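Local coordinates for protein ABC transporter (Thermotoga maritima, PDB 1JI0) that binds ATP and probably hydrolyses it to power the uptake of branched-chain amino acids across the membrane, at residues A[123-128]-A[179-184]. Numbering follows the deposited sequence.
Sequences FSLFPR and FEVIQK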
ATOM      1  N   PHE A 123      10.665   9.286  12.890  1.00 49.64           N
ATOM      2  CA  PHE A 123      11.894  10.057  12.777  1.00 50.67           C
ATOM      3  C   PHE A 123      13.072   9.131  12.496  1.00 50.18           C
ATOM      4  O   PHE A 123      13.928   9.433  11.659  1.00 49.64           O
ATOM      5  CB  PHE A 123      12.128  10.844  14.068  1.00 51.88           C
ATOM      6  CG  PHE A 123      11.245  12.054  14.205  1.00 53.15           C
ATOM      7  CD1 PHE A 123      10.927  12.561  15.463  1.00 53.78           C
ATOM      8  CD2 PHE A 123      10.743  12.699  13.073  1.00 53.64           C
ATOM      9  CE1 PHE A 123      10.121  13.692  15.594  1.00 54.05           C
ATOM     10  CE2 PHE A 123       9.938  13.831  13.193  1.00 54.43           C
ATOM     11  CZ  PHE A 123       9.627  14.328  14.459  1.00 54.15           C
ATOM     12  N   SER A 124      13.104   7.997  13.192  1.00 50.21           N
ATOM     13  CA  SER A 124      14.170   7.026  12.997  1.00 50.50           C
ATOM     14  C   SER A 124      14.004   6.331  11.647  1.00 49.96           C
ATOM     15  O   SER A 124      14.980   5.895  11.043  1.00 49.97           O
ATOM     16  CB  SER A 124      14.165   5.995  14.128  1.00 51.17           C
ATOM     17  OG  SER A 124      12.920   5.333  14.211  1.00 53.67           O
ATOM     18  N   LEU A 125      12.767   6.237  11.170  1.00 49.51           N
ATOM     19  CA  LEU A 125      12.503   5.610   9.879  1.00 49.29           C
ATOM     20  C   LEU A 125      12.863   6.551   8.735  1.00 49.74           C
ATOM     21  O   LEU A 125      13.322   6.112   7.678  1.00 49.80           O
ATOM     22  CB  LEU A 125      11.025   5.229   9.752  1.00 48.40           C
ATOM     23  CG  LEU A 125      10.470   4.127  10.653  1.00 48.22           C
ATOM     24  CD1 LEU A 125       8.962   4.046  10.486  1.00 47.94           C
ATOM     25  CD2 LEU A 125      11.123   2.802  10.299  1.00 48.81           C
ATOM     26  N   PHE A 126      12.656   7.849   8.946  1.00 49.97           N
ATOM     27  CA  PHE A 126      12.934   8.841   7.914  1.00 50.34           C
ATOM     28  C   PHE A 126      13.807   9.984   8.416  1.00 51.22           C
ATOM     29  O   PHE A 126      13.336  11.111   8.572  1.00 50.84           O
ATOM     30  CB  PHE A 126      11.625   9.423   7.383  1.00 50.44           C
ATOM     31  CG  PHE A 126      10.671   8.393   6.862  1.00 50.08           C
ATOM     32  CD1 PHE A 126      10.960   7.682   5.704  1.00 49.92           C
ATOM     33  CD2 PHE A 126       9.479   8.137   7.528  1.00 49.41           C
ATOM     34  CE1 PHE A 126      10.071   6.730   5.217  1.00 50.35           C
ATOM     35  CE2 PHE A 126       8.586   7.188   7.050  1.00 49.81           C
ATOM     36  CZ  PHE A 126       8.884   6.485   5.891  1.00 49.51           C
ATOM     37  N   PRO A 127      15.094   9.711   8.671  1.00 51.57           N
ATOM     38  CA  PRO A 127      16.009  10.749   9.156  1.00 51.85           C
ATOM     39  C   PRO A 127      15.950  12.019   8.304  1.00 52.49           C
ATOM     40  O   PRO A 127      15.889  13.132   8.833  1.00 52.59           O
ATOM     41  CB  PRO A 127      17.367  10.059   9.078  1.00 51.12           C
ATOM     42  CG  PRO A 127      17.020   8.638   9.398  1.00 50.56           C
ATOM     43  CD  PRO A 127      15.786   8.416   8.555  1.00 50.86           C
ATOM     44  N   ARG A 128      15.968  11.841   6.986  1.00 52.89           N
ATOM     45  CA  ARG A 128      15.921  12.956   6.048  1.00 53.90           C
ATOM     46  C   ARG A 128      14.703  13.855   6.246  1.00 54.13           C
ATOM     47  O   ARG A 128      14.754  15.055   5.978  1.00 54.78           O
ATOM     48  CB  ARG A 128      15.929  12.431   4.613  1.00 55.31           C
ATOM     49  CG  ARG A 128      17.232  11.784   4.188  1.00 57.06           C
ATOM     50  CD  ARG A 128      18.386  12.754   4.342  1.00 59.72           C
ATOM     51  NE  ARG A 128      19.534  12.379   3.521  1.00 61.89           N
ATOM     52  CZ  ARG A 128      19.518  12.341   2.192  1.00 62.57           C
ATOM     53  NH1 ARG A 128      18.408  12.655   1.531  1.00 62.43           N
ATOM     54  NH2 ARG A 128      20.614  11.999   1.523  1.00 62.59           N
ATOM     55  N   PHE A 179      11.796   0.111   0.019  1.00 23.35           N
ATOM     56  CA  PHE A 179      11.506  -1.270   0.390  1.00 22.62           C
ATOM     57  C   PHE A 179      12.021  -1.660   1.758  1.00 22.08           C
ATOM     58  O   PHE A 179      11.420  -2.481   2.442  1.00 21.91           O
ATOM     59  CB  PHE A 179      12.036  -2.227  -0.681  1.00 23.97           C
ATOM     60  CG  PHE A 179      11.187  -2.262  -1.917  1.00 23.97           C
ATOM     61  CD1 PHE A 179       9.831  -2.575  -1.829  1.00 25.70           C
ATOM     62  CD2 PHE A 179      11.728  -1.960  -3.160  1.00 24.04           C
ATOM     63  CE1 PHE A 179       9.025  -2.583  -2.964  1.00 25.10           C
ATOM     64  CE2 PHE A 179      10.939  -1.964  -4.299  1.00 23.36           C
ATOM     65  CZ  PHE A 179       9.579  -2.276  -4.203  1.00 25.58           C
ATOM     66  N   GLU A 180      13.136  -1.071   2.168  1.00 22.95           N
ATOM     67  CA  GLU A 180      13.683  -1.366   3.484  1.00 23.35           C
ATOM     68  C   GLU A 180      12.766  -0.769   4.556  1.00 22.64           C
ATOM     69  O   GLU A 180      12.522  -1.384   5.588  1.00 23.02           O
ATOM     70  CB  GLU A 180      15.103  -0.794   3.583  1.00 26.52           C
ATOM     71  CG  GLU A 180      15.586  -0.522   4.979  1.00 32.06           C
ATOM     72  CD  GLU A 180      17.035  -0.049   5.000  1.00 36.41           C
ATOM     73  OE1 GLU A 180      17.401   0.809   4.161  1.00 37.42           O
ATOM     74  OE2 GLU A 180      17.802  -0.533   5.861  1.00 38.02           O
ATOM     75  N   VAL A 181      12.240   0.425   4.304  1.00 22.91           N
ATOM     76  CA  VAL A 181      11.343   1.066   5.266  1.00 23.58           C
ATOM     77  C   VAL A 181      10.030   0.276   5.365  1.00 22.32           C
ATOM     78  O   VAL A 181       9.456   0.122   6.444  1.00 22.67           O
ATOM     79  CB  VAL A 181      11.078   2.552   4.873  1.00 23.84           C
ATOM     80  CG1 VAL A 181       9.630   2.768   4.473  1.00 25.87           C
ATOM     81  CG2 VAL A 181      11.444   3.456   6.047  1.00 27.72           C
ATOM     82  N   ILE A 182       9.569  -0.241   4.234  1.00 22.72           N
ATOM     83  CA  ILE A 182       8.348  -1.041   4.211  1.00 22.76           C
ATOM     84  C   ILE A 182       8.549  -2.254   5.128  1.00 23.73           C
ATOM     85  O   ILE A 182       7.643  -2.667   5.855  1.00 22.37           O
ATOM     86  CB  ILE A 182       8.024  -1.476   2.755  1.00 21.68           C
ATOM     87  CG1 ILE A 182       7.473  -0.270   1.988  1.00 23.28           C
ATOM     88  CG2 ILE A 182       7.034  -2.639   2.738  1.00 23.36           C
ATOM     89  CD1 ILE A 182       7.305  -0.472   0.489  1.00 19.56           C
ATOM     90  N   GLN A 183       9.759  -2.804   5.116  1.00 23.87           N
ATOM     91  CA  GLN A 183      10.084  -3.964   5.946  1.00 25.77           C
ATOM     92  C   GLN A 183      10.103  -3.587   7.433  1.00 24.97           C
ATOM     93  O   GLN A 183       9.582  -4.315   8.283  1.00 24.51           O
ATOM     94  CB  GLN A 183      11.440  -4.528   5.514  1.00 27.79           C
ATOM     95  CG  GLN A 183      11.729  -5.905   6.035  1.00 32.12           C
ATOM     96  CD  GLN A 183      12.916  -6.528   5.342  1.00 35.24           C
ATOM     97  OE1 GLN A 183      14.047  -6.057   5.482  1.00 37.24           O
ATOM     98  NE2 GLN A 183      12.667  -7.589   4.579  1.00 34.63           N
ATOM     99  N   LYS A 184      10.701  -2.441   7.739  1.00 25.05           N
ATOM    100  CA  LYS A 184      10.769  -1.948   9.108  1.00 26.50           C
ATOM    101  C   LYS A 184       9.368  -1.679   9.659  1.00 26.39           C
ATOM    102  O   LYS A 184       9.096  -1.926  10.832  1.00 27.82           O
ATOM    103  CB  LYS A 184      11.581  -0.658   9.166  1.00 28.36           C
ATOM    104  CG  LYS A 184      13.017  -0.809   8.698  1.00 32.49           C
ATOM    105  CD  LYS A 184      13.754   0.520   8.786  1.00 35.57           C
ATOM    106  CE  LYS A 184      15.210   0.372   8.372  1.00 38.14           C
ATOM    107  NZ  LYS A 184      15.953   1.652   8.565  1.00 41.24           N
TER
HETATM  108  O   HOH W   1      14.641   3.554   7.484  1.00 49.71           O
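Val181 meets Leu125 and Phe126 where the helical part of an ABC transporter ATPase packs against its P-loop NTPase core, a worked example of how a helix end is docked by both apolar and water-mediated contacts. Helix 172-187, another side of which rests through Phe179 and Ile182 on strand 192-196, presents Val181 and Lys184 to the junction of helices 114-125 and 127-130, away from the ATP site. The CG2 methyl of Val181 lies 3.6 Å from Phe126 CE1, approaching the ring obliquely, and also touches the carbonyl oxygen of Leu125; CG1 reaches the neighbouring ring carbon CZ. Phe126, the first residue to leave the helix and the N-cap of the next, has CG anti to its carbonyl carbon (chi1 -56°), which turns one face of the ring toward Leu125 CB, set off toward the rim, and brings the ring against Val181 and, from helix 142-154, Met147 and Ile150. Were the ring cut back to an alanine here, the Val181 methyls and the side chains of Met147 and Ile150 would probably be left with a gap beside them. Lys184 can be followed outward from the backbone: CB packs on Leu125 CD2 at 3.7 Å, and CD touches the same methyl at 3.8 Å as the two side chains run past each other in opposite directions. Beyond CG the chain is fully extended, and this carries the ammonium past the apolar patch to a long salt bridge, Lys184 NZ to Glu180 OE2 3.9 Å. Lys184 NZ also donates to a water at 2.6 Å, which in turn donates to Leu125 O at 2.9 Å.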